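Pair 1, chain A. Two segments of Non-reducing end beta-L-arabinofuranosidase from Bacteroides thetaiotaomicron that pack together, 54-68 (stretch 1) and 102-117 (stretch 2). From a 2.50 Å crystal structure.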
# COMPACT_ATOMS: atom_id res chain seq x y z
N ARG A 54 3.58 4.27 -15.34
CA ARG A 54 4.08 3.25 -14.43
C ARG A 54 3.70 1.82 -14.87
O ARG A 54 4.56 0.93 -14.96
CB ARG A 54 3.59 3.53 -13.01
CG ARG A 54 4.16 4.78 -12.33
CD ARG A 54 5.67 4.77 -12.29
NE ARG A 54 6.22 5.38 -13.50
CZ ARG A 54 7.45 5.18 -13.98
NH1 ARG A 54 8.33 4.39 -13.37
NH2 ARG A 54 7.81 5.81 -15.09
N PHE A 55 2.41 1.60 -15.18
CA PHE A 55 1.93 0.30 -15.67
C PHE A 55 2.67 -0.22 -16.92
O PHE A 55 2.88 -1.44 -17.04
CB PHE A 55 0.43 0.32 -15.92
CG PHE A 55 -0.16 -1.04 -16.16
CD1 PHE A 55 -0.26 -1.56 -17.45
CD2 PHE A 55 -0.60 -1.81 -15.10
CE1 PHE A 55 -0.80 -2.81 -17.69
CE2 PHE A 55 -1.14 -3.08 -15.33
CZ PHE A 55 -1.25 -3.58 -16.63
N ASN A 56 3.08 0.66 -17.84
CA ASN A 56 3.92 0.20 -18.99
C ASN A 56 5.30 -0.26 -18.56
O ASN A 56 5.81 -1.24 -19.12
CB ASN A 56 4.04 1.26 -20.10
CG ASN A 56 2.81 1.29 -21.02
OD1 ASN A 56 1.83 0.56 -20.83
ND2 ASN A 56 2.86 2.15 -22.03
N VAL A 57 5.90 0.41 -17.58
CA VAL A 57 7.13 -0.09 -17.04
C VAL A 57 6.87 -1.45 -16.40
O VAL A 57 7.48 -2.45 -16.80
CB VAL A 57 7.75 0.88 -16.05
CG1 VAL A 57 9.00 0.28 -15.41
CG2 VAL A 57 8.09 2.19 -16.75
N PHE A 58 5.94 -1.53 -15.46
CA PHE A 58 5.81 -2.77 -14.67
C PHE A 58 5.48 -3.97 -15.56
O PHE A 58 6.08 -5.04 -15.38
CB PHE A 58 4.77 -2.69 -13.53
CG PHE A 58 4.90 -1.49 -12.63
CD1 PHE A 58 6.15 -0.95 -12.29
CD2 PHE A 58 3.75 -0.87 -12.13
CE1 PHE A 58 6.25 0.17 -11.47
CE2 PHE A 58 3.85 0.25 -11.32
CZ PHE A 58 5.10 0.77 -11.00
N SER A 59 4.56 -3.79 -16.51
CA SER A 59 4.09 -4.88 -17.39
C SER A 59 5.10 -5.16 -18.51
O SER A 59 5.41 -6.30 -18.84
CB SER A 59 2.72 -4.54 -18.01
OG SER A 59 2.86 -3.70 -19.16
N GLY A 60 5.61 -4.09 -19.09
CA GLY A 60 6.51 -4.20 -20.19
C GLY A 60 7.98 -4.19 -19.84
O GLY A 60 8.80 -3.95 -20.72
N THR A 61 8.34 -4.48 -18.59
CA THR A 61 9.79 -4.55 -18.24
C THR A 61 10.07 -5.31 -16.97
O THR A 61 10.89 -6.25 -16.96
CB THR A 61 10.42 -3.15 -18.08
OG1 THR A 61 10.17 -2.37 -19.25
CG2 THR A 61 11.94 -3.24 -17.84
N SER A 62 9.42 -4.88 -15.89
CA SER A 62 9.66 -5.40 -14.56
C SER A 62 9.40 -6.91 -14.49
O SER A 62 10.26 -7.64 -14.03
CB SER A 62 8.83 -4.65 -13.54
OG SER A 62 9.02 -3.26 -13.65
N LEU A 63 8.24 -7.36 -14.98
CA LEU A 63 7.92 -8.79 -15.00
C LEU A 63 8.96 -9.65 -15.75
O LEU A 63 9.35 -10.69 -15.23
CB LEU A 63 6.53 -9.04 -15.60
CG LEU A 63 5.32 -8.50 -14.85
CD1 LEU A 63 4.10 -8.47 -15.75
CD2 LEU A 63 5.01 -9.32 -13.60
N GLN A 64 9.39 -9.23 -16.95
CA GLN A 64 10.43 -9.96 -17.70
C GLN A 64 11.73 -9.95 -16.92
O GLN A 64 12.32 -10.98 -16.67
CB GLN A 64 10.73 -9.35 -19.07
CG GLN A 64 9.54 -9.20 -20.01
CD GLN A 64 9.49 -7.80 -20.64
OE1 GLN A 64 10.45 -7.34 -21.28
NE2 GLN A 64 8.38 -7.11 -20.43
N SER A 65 12.15 -8.75 -16.52
CA SER A 65 13.39 -8.55 -15.74
C SER A 65 13.52 -9.44 -14.50
O SER A 65 14.63 -9.87 -14.17
CB SER A 65 13.51 -7.09 -15.32
OG SER A 65 14.69 -6.91 -14.57
N MET A 66 12.39 -9.71 -13.83
CA MET A 66 12.38 -10.55 -12.63
C MET A 66 12.42 -12.05 -12.94
O MET A 66 13.04 -12.80 -12.21
CB MET A 66 11.16 -10.25 -11.76
CG MET A 66 11.32 -10.79 -10.35
SD MET A 66 10.20 -10.00 -9.18
CE MET A 66 8.74 -11.02 -9.37
N TRP A 67 11.76 -12.48 -14.00
CA TRP A 67 11.88 -13.85 -14.49
C TRP A 67 13.30 -14.16 -14.97
O TRP A 67 13.75 -15.30 -14.90
CB TRP A 67 10.89 -14.07 -15.63
CG TRP A 67 10.91 -15.44 -16.20
CD1 TRP A 67 11.52 -15.84 -17.36
CD2 TRP A 67 10.29 -16.60 -15.65
NE1 TRP A 67 11.31 -17.18 -17.56
CE2 TRP A 67 10.56 -17.67 -16.53
CE3 TRP A 67 9.53 -16.85 -14.49
CZ2 TRP A 67 10.09 -18.98 -16.29
CZ3 TRP A 67 9.06 -18.13 -14.26
CH2 TRP A 67 9.34 -19.19 -15.16
N ASN A 68 14.00 -13.14 -15.46
CA ASN A 68 15.33 -13.32 -16.03
C ASN A 68 16.40 -13.53 -14.98
O ASN A 68 17.23 -14.41 -15.15
CB ASN A 68 15.68 -12.21 -17.02
CG ASN A 68 15.02 -12.42 -18.39
OD1 ASN A 68 13.91 -12.99 -18.49
ND2 ASN A 68 15.70 -11.99 -19.45
N ASP A 102 7.86 -17.02 -4.21
CA ASP A 102 8.09 -15.80 -4.98
C ASP A 102 7.42 -15.88 -6.35
O ASP A 102 6.75 -14.94 -6.76
CB ASP A 102 9.60 -15.55 -5.15
CG ASP A 102 10.26 -15.00 -3.88
OD1 ASP A 102 9.55 -14.82 -2.85
OD2 ASP A 102 11.48 -14.71 -3.94
N MET A 103 7.61 -17.01 -7.02
CA MET A 103 7.08 -17.26 -8.35
C MET A 103 5.57 -17.22 -8.45
O MET A 103 5.05 -16.83 -9.49
CB MET A 103 7.51 -18.63 -8.84
CG MET A 103 9.00 -18.73 -9.11
SD MET A 103 9.39 -20.03 -10.30
CE MET A 103 8.55 -21.45 -9.56
N TYR A 104 4.89 -17.66 -7.40
CA TYR A 104 3.43 -17.60 -7.33
C TYR A 104 2.96 -16.16 -7.22
O TYR A 104 1.88 -15.86 -7.68
CB TYR A 104 2.88 -18.37 -6.12
CG TYR A 104 3.19 -19.85 -6.10
CD1 TYR A 104 2.94 -20.66 -7.21
CD2 TYR A 104 3.72 -20.46 -4.97
CE1 TYR A 104 3.20 -22.03 -7.18
CE2 TYR A 104 3.99 -21.82 -4.93
CZ TYR A 104 3.73 -22.61 -6.04
OH TYR A 104 4.02 -23.95 -5.98
N LYS A 105 3.74 -15.30 -6.56
CA LYS A 105 3.43 -13.86 -6.50
C LYS A 105 3.67 -13.22 -7.85
O LYS A 105 2.83 -12.48 -8.30
CB LYS A 105 4.22 -13.14 -5.39
CG LYS A 105 3.63 -13.38 -3.99
CD LYS A 105 4.40 -12.71 -2.87
CE LYS A 105 5.65 -13.49 -2.48
NZ LYS A 105 6.36 -12.93 -1.29
N TRP A 106 4.80 -13.53 -8.48
CA TRP A 106 5.14 -13.07 -9.83
C TRP A 106 3.99 -13.39 -10.79
O TRP A 106 3.46 -12.50 -11.47
CB TRP A 106 6.44 -13.73 -10.31
CG TRP A 106 6.83 -13.43 -11.77
CD1 TRP A 106 7.50 -12.34 -12.23
CD2 TRP A 106 6.58 -14.25 -12.93
NE1 TRP A 106 7.68 -12.41 -13.58
CE2 TRP A 106 7.13 -13.57 -14.04
CE3 TRP A 106 5.95 -15.48 -13.13
CZ2 TRP A 106 7.06 -14.08 -15.36
CZ3 TRP A 106 5.88 -16.00 -14.44
CH2 TRP A 106 6.43 -15.28 -15.54
N MET A 107 3.63 -14.66 -10.80
CA MET A 107 2.59 -15.22 -11.67
C MET A 107 1.23 -14.56 -11.41
O MET A 107 0.49 -14.26 -12.34
CB MET A 107 2.58 -16.75 -11.45
CG MET A 107 1.29 -17.49 -11.73
SD MET A 107 1.09 -17.83 -13.47
CE MET A 107 -0.70 -17.99 -13.42
N GLU A 108 0.92 -14.32 -10.15
CA GLU A 108 -0.30 -13.60 -9.77
C GLU A 108 -0.28 -12.21 -10.41
O GLU A 108 -1.30 -11.73 -10.94
CB GLU A 108 -0.39 -13.50 -8.25
CG GLU A 108 -1.65 -12.86 -7.70
CD GLU A 108 -1.66 -12.74 -6.17
OE1 GLU A 108 -1.00 -13.58 -5.46
OE2 GLU A 108 -2.32 -11.77 -5.69
N GLY A 109 0.88 -11.58 -10.36
CA GLY A 109 1.15 -10.36 -11.09
C GLY A 109 0.95 -10.48 -12.60
O GLY A 109 0.32 -9.61 -13.19
N VAL A 110 1.47 -11.54 -13.22
CA VAL A 110 1.27 -11.75 -14.66
C VAL A 110 -0.24 -11.83 -14.98
O VAL A 110 -0.70 -11.18 -15.91
CB VAL A 110 2.01 -13.01 -15.20
CG1 VAL A 110 1.61 -13.32 -16.62
CG2 VAL A 110 3.53 -12.86 -15.15
N ALA A 111 -0.99 -12.62 -14.21
CA ALA A 111 -2.44 -12.75 -14.39
C ALA A 111 -3.18 -11.46 -14.20
O ALA A 111 -4.24 -11.27 -14.78
CB ALA A 111 -3.00 -13.77 -13.41
N SER A 112 -2.66 -10.59 -13.34
CA SER A 112 -3.34 -9.36 -12.97
C SER A 112 -3.23 -8.35 -14.09
O SER A 112 -4.18 -7.61 -14.38
CB SER A 112 -2.71 -8.82 -11.69
OG SER A 112 -2.93 -9.72 -10.61
N VAL A 113 -2.03 -8.30 -14.66
CA VAL A 113 -1.69 -7.56 -15.87
C VAL A 113 -2.48 -8.05 -17.07
O VAL A 113 -3.05 -7.26 -17.81
CB VAL A 113 -0.18 -7.69 -16.15
CG1 VAL A 113 0.19 -7.28 -17.57
CG2 VAL A 113 0.61 -6.88 -15.13
N TYR A 114 -2.50 -9.37 -17.27
CA TYR A 114 -3.31 -10.00 -18.31
C TYR A 114 -4.77 -9.61 -18.24
O TYR A 114 -5.38 -9.34 -19.26
CB TYR A 114 -3.17 -11.53 -18.25
CG TYR A 114 -4.01 -12.26 -19.26
CD1 TYR A 114 -3.55 -12.49 -20.56
CD2 TYR A 114 -5.29 -12.70 -18.93
CE1 TYR A 114 -4.34 -13.14 -21.50
CE2 TYR A 114 -6.08 -13.36 -19.85
CZ TYR A 114 -5.61 -13.58 -21.13
OH TYR A 114 -6.42 -14.26 -22.01
N ALA A 115 -5.35 -9.54 -17.04
CA ALA A 115 -6.77 -9.15 -16.91
C ALA A 115 -7.10 -7.81 -17.59
O ALA A 115 -8.20 -7.61 -18.11
CB ALA A 115 -7.17 -9.11 -15.44
N VAL A 116 -6.11 -6.93 -17.60
CA VAL A 116 -6.21 -5.61 -18.23
C VAL A 116 -5.94 -5.63 -19.74
O VAL A 116 -6.60 -4.88 -20.47
CB VAL A 116 -5.23 -4.60 -17.54
CG1 VAL A 116 -4.96 -3.34 -18.36
CG2 VAL A 116 -5.79 -4.20 -16.19
N ASN A 117 -4.95 -6.40 -20.18
CA ASN A 117 -4.40 -6.25 -21.54
C ASN A 117 -4.54 -7.46 -22.48
O ASN A 117 -4.33 -7.32 -23.68
CB ASN A 117 -2.94 -5.73 -21.49
CG ASN A 117 -1.93 -6.81 -21.13
OD1 ASN A 117 -2.25 -7.99 -20.96
ND2 ASN A 117 -0.68 -6.40 -21.06

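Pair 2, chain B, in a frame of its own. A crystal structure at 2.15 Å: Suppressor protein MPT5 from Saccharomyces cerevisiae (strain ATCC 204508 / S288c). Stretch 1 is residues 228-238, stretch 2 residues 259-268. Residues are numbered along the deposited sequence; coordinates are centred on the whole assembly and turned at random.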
# COMPACT_ATOMS: atom_id res chain seq x y z
N LEU B 228 11.89 -8.62 -6.15
CA LEU B 228 12.84 -7.83 -5.37
C LEU B 228 13.85 -8.71 -4.63
O LEU B 228 14.84 -8.20 -4.10
CB LEU B 228 12.11 -6.94 -4.36
CG LEU B 228 11.10 -5.91 -4.89
CD1 LEU B 228 10.62 -5.00 -3.77
CD2 LEU B 228 11.70 -5.11 -6.02
N ASP B 229 13.58 -10.01 -4.59
CA ASP B 229 14.39 -10.97 -3.83
C ASP B 229 15.90 -10.83 -4.07
O ASP B 229 16.69 -10.92 -3.13
CB ASP B 229 13.96 -12.40 -4.15
CG ASP B 229 12.60 -12.76 -3.56
OD1 ASP B 229 11.92 -11.85 -3.04
OD2 ASP B 229 12.21 -13.94 -3.64
N PHE B 230 16.29 -10.59 -5.32
CA PHE B 230 17.70 -10.60 -5.72
C PHE B 230 18.57 -9.55 -5.02
O PHE B 230 19.79 -9.70 -4.98
CB PHE B 230 17.84 -10.50 -7.25
CG PHE B 230 17.62 -9.12 -7.79
CD1 PHE B 230 18.70 -8.31 -8.13
CD2 PHE B 230 16.34 -8.62 -7.97
CE1 PHE B 230 18.51 -7.04 -8.63
CE2 PHE B 230 16.13 -7.34 -8.47
CZ PHE B 230 17.22 -6.55 -8.80
N TYR B 231 17.95 -8.50 -4.48
CA TYR B 231 18.70 -7.47 -3.77
C TYR B 231 18.17 -7.17 -2.37
O TYR B 231 18.95 -6.87 -1.46
CB TYR B 231 18.75 -6.17 -4.59
CG TYR B 231 17.49 -5.34 -4.49
CD1 TYR B 231 17.41 -4.25 -3.63
CD2 TYR B 231 16.38 -5.65 -5.26
CE1 TYR B 231 16.26 -3.50 -3.54
CE2 TYR B 231 15.23 -4.91 -5.18
CZ TYR B 231 15.18 -3.84 -4.32
OH TYR B 231 14.02 -3.10 -4.26
N LEU B 232 16.85 -7.25 -2.19
CA LEU B 232 16.22 -6.79 -0.95
C LEU B 232 16.65 -7.56 0.30
O LEU B 232 16.85 -6.96 1.36
CB LEU B 232 14.69 -6.80 -1.08
CG LEU B 232 13.95 -6.12 0.07
CD1 LEU B 232 14.38 -4.66 0.21
CD2 LEU B 232 12.44 -6.20 -0.11
N LEU B 233 16.79 -8.88 0.17
CA LEU B 233 17.19 -9.72 1.30
C LEU B 233 18.55 -9.30 1.86
O LEU B 233 18.66 -8.95 3.03
CB LEU B 233 17.23 -11.19 0.87
CG LEU B 233 15.89 -11.85 0.57
CD1 LEU B 233 16.09 -13.13 -0.23
CD2 LEU B 233 15.15 -12.15 1.86
N ALA B 234 19.58 -9.34 1.01
CA ALA B 234 20.92 -8.93 1.41
C ALA B 234 20.95 -7.46 1.86
O ALA B 234 21.61 -7.13 2.84
CB ALA B 234 21.90 -9.16 0.28
N GLU B 235 20.26 -6.60 1.12
CA GLU B 235 20.23 -5.17 1.43
C GLU B 235 19.66 -4.94 2.83
O GLU B 235 20.26 -4.23 3.64
CB GLU B 235 19.40 -4.42 0.40
CG GLU B 235 19.59 -2.92 0.41
CD GLU B 235 20.72 -2.48 -0.50
OE1 GLU B 235 20.93 -3.12 -1.55
OE2 GLU B 235 21.40 -1.48 -0.16
N LEU B 236 18.50 -5.53 3.10
CA LEU B 236 17.88 -5.44 4.42
C LEU B 236 18.80 -6.02 5.49
O LEU B 236 19.01 -5.39 6.53
CB LEU B 236 16.54 -6.17 4.46
CG LEU B 236 15.33 -5.50 3.80
CD1 LEU B 236 14.07 -6.30 4.07
CD2 LEU B 236 15.17 -4.08 4.30
N PHE B 237 19.34 -7.20 5.25
CA PHE B 237 20.15 -7.86 6.26
C PHE B 237 21.44 -7.10 6.56
O PHE B 237 21.87 -7.04 7.71
CB PHE B 237 20.45 -9.31 5.90
CG PHE B 237 20.99 -10.11 7.05
CD1 PHE B 237 20.17 -10.43 8.13
CD2 PHE B 237 22.31 -10.53 7.07
CE1 PHE B 237 20.66 -11.16 9.20
CE2 PHE B 237 22.81 -11.26 8.14
CZ PHE B 237 21.98 -11.57 9.20
N ASN B 238 22.05 -6.51 5.53
CA ASN B 238 23.25 -5.71 5.73
C ASN B 238 22.99 -4.50 6.62
O ASN B 238 23.82 -4.15 7.47
CB ASN B 238 23.84 -5.27 4.39
CG ASN B 238 24.41 -6.43 3.59
OD1 ASN B 238 24.66 -7.50 4.12
ND2 ASN B 238 24.61 -6.21 2.29
N LYS B 259 8.68 -12.22 9.41
CA LYS B 259 8.37 -12.33 7.99
C LYS B 259 9.64 -12.57 7.18
O LYS B 259 9.64 -13.33 6.22
CB LYS B 259 7.64 -11.09 7.48
CG LYS B 259 7.18 -11.23 6.04
CD LYS B 259 6.15 -10.19 5.68
CE LYS B 259 5.48 -10.51 4.35
NZ LYS B 259 4.53 -11.65 4.45
N PHE B 260 10.73 -11.92 7.59
CA PHE B 260 12.02 -12.06 6.93
C PHE B 260 12.52 -13.50 7.06
O PHE B 260 12.96 -14.11 6.08
CB PHE B 260 13.03 -11.08 7.54
CG PHE B 260 14.36 -11.08 6.85
CD1 PHE B 260 14.52 -10.46 5.62
CD2 PHE B 260 15.47 -11.68 7.44
CE1 PHE B 260 15.76 -10.45 4.98
CE2 PHE B 260 16.70 -11.67 6.81
CZ PHE B 260 16.85 -11.06 5.58
N ILE B 261 12.43 -14.04 8.28
CA ILE B 261 12.87 -15.41 8.55
C ILE B 261 12.04 -16.44 7.77
O ILE B 261 12.60 -17.34 7.15
CB ILE B 261 12.84 -15.71 10.06
CG1 ILE B 261 13.94 -14.91 10.77
CG2 ILE B 261 13.03 -17.20 10.32
CD1 ILE B 261 13.88 -14.99 12.29
N LYS B 262 10.72 -16.30 7.82
CA LYS B 262 9.83 -17.18 7.06
C LYS B 262 10.13 -17.12 5.56
O LYS B 262 10.05 -18.13 4.86
CB LYS B 262 8.36 -16.83 7.31
CG LYS B 262 7.85 -17.19 8.70
CD LYS B 262 6.35 -16.94 8.82
CE LYS B 262 6.02 -16.07 10.02
NZ LYS B 262 4.56 -15.75 10.10
N LYS B 263 10.49 -15.94 5.08
CA LYS B 263 10.82 -15.76 3.67
C LYS B 263 12.08 -16.54 3.30
O LYS B 263 12.16 -17.17 2.24
CB LYS B 263 11.00 -14.28 3.34
CG LYS B 263 11.22 -14.02 1.86
CD LYS B 263 11.36 -12.54 1.56
CE LYS B 263 11.58 -12.32 0.07
NZ LYS B 263 10.44 -12.85 -0.75
N LEU B 264 13.07 -16.50 4.19
CA LEU B 264 14.32 -17.24 4.00
C LEU B 264 14.04 -18.74 3.92
O LEU B 264 14.54 -19.43 3.02
CB LEU B 264 15.30 -16.95 5.14
CG LEU B 264 15.94 -15.57 5.20
CD1 LEU B 264 16.79 -15.42 6.44
CD2 LEU B 264 16.77 -15.30 3.96
N PHE B 265 13.25 -19.24 4.86
CA PHE B 265 12.86 -20.64 4.90
C PHE B 265 12.15 -21.06 3.62
O PHE B 265 12.46 -22.10 3.03
CB PHE B 265 11.95 -20.90 6.10
CG PHE B 265 12.69 -21.09 7.40
CD1 PHE B 265 13.88 -21.82 7.45
CD2 PHE B 265 12.19 -20.56 8.58
CE1 PHE B 265 14.55 -22.00 8.65
CE2 PHE B 265 12.86 -20.74 9.78
CZ PHE B 265 14.04 -21.46 9.82
N ARG B 266 11.18 -20.26 3.19
CA ARG B 266 10.37 -20.60 2.02
C ARG B 266 11.18 -20.66 0.73
O ARG B 266 10.96 -21.53 -0.12
CB ARG B 266 9.21 -19.61 1.87
CG ARG B 266 8.18 -20.05 0.84
CD ARG B 266 6.92 -19.20 0.90
NE ARG B 266 5.79 -19.88 0.28
CZ ARG B 266 4.57 -19.36 0.18
NH1 ARG B 266 4.32 -18.15 0.65
NH2 ARG B 266 3.60 -20.05 -0.41
N ILE B 267 12.13 -19.74 0.58
CA ILE B 267 13.00 -19.72 -0.59
C ILE B 267 13.87 -20.97 -0.67
O ILE B 267 13.94 -21.63 -1.71
CB ILE B 267 13.90 -18.46 -0.60
CG1 ILE B 267 13.10 -17.24 -1.04
CG2 ILE B 267 15.08 -18.66 -1.54
CD1 ILE B 267 13.87 -15.93 -0.95
N ILE B 268 14.51 -21.30 0.45
CA ILE B 268 15.44 -22.42 0.51
C ILE B 268 14.73 -23.77 0.34
O ILE B 268 15.20 -24.63 -0.40
CB ILE B 268 16.28 -22.38 1.81
CG1 ILE B 268 17.09 -21.07 1.87
CG2 ILE B 268 17.22 -23.57 1.89
CD1 ILE B 268 17.87 -20.88 3.16

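Each pair consists of two helices that run in roughly opposite directions and cross at nearly the same signed angle, -138° in pair 1 and -136° in pair 2. Superposing N, CA and C of 14 central residues gives an RMSD of 0.9 Å, although the axes approach to 10.8 Å in pair 1 and 11.9 Å in pair 2. The fit is tightest from Thr A61 to Trp A67, matched to Tyr B231 to Phe B237 with CA offsets of 0.6 to 0.8 Å. Upstream it loosens: pair 1 has a wider pi-type turn at 58-62, and Phe A58 and Gly A60 match the consecutive residues Asp B229 and Phe B230, leaving Ser A59 without a counterpart.

The common centre is a leucine knob. Leu A63 and Leu B233 have side-chain centres 0.9 Å apart and the same rotamer, m at chi1 and t at chi2. Leu A63 sits among Trp A106, Gly A109, Val A110 and Val A113; Leu B233 sits among the matching Phe B260, Lys B263, Leu B264 and Ile B267. The aliphatic walls match in position: Leu A63 CD1 lies 3.9 Å from Val A113 CG2, and Leu B233 CD1 lies 3.6 Å from Ile B267 CD1; Leu A63 CD2 lies 4.1 Å from Val A110 CG2, and Leu B233 CD2 lies 4.1 Å from Leu B264 CD2.

The aromatic wall differs in chemistry. Trp A106 packs on the knob and also donates a hydrogen bond from NE1 to the backbone Leu A63 O, 2.9 Å long with an N-H...O angle of 167°, so the indole ties itself to the opposing main chain. One face of this ring lies against Trp A67 in an offset stack, with six-membered ring centroids 4.7 Å apart and planes at 26°. At the matched positions, Phe B260 contributes apolar contacts alone, with CE1 3.6 Å from Leu B233 CD2 and CE2 3.9 Å from Phe B237 CD1. Next to them, Met A66 CE reaches to 3.4 Å from Trp A106 CD1, at the ring edge, whereas the shorter Leu B236 keeps its CB 4.4 Å from Phe B260 CE1.

The remaining wall also differs. Gly A109 offers backbone to the knob, its C atom 4.3 Å from Leu A63 CD2. Lys B263 instead extends along it, CD 3.8 Å from Leu B233 CD2, and carries its charge onward to a salt bridge, NZ to Asp B229 OD1 at 2.9 Å. Pair 1 has no such bridge; its matched Phe A58 makes no contact across the pair, while Ser A59 CB meets Val A113 CG1 at 3.8 Å. Buried area is 569 Å² in pair 1 and 372 Å² in pair 2.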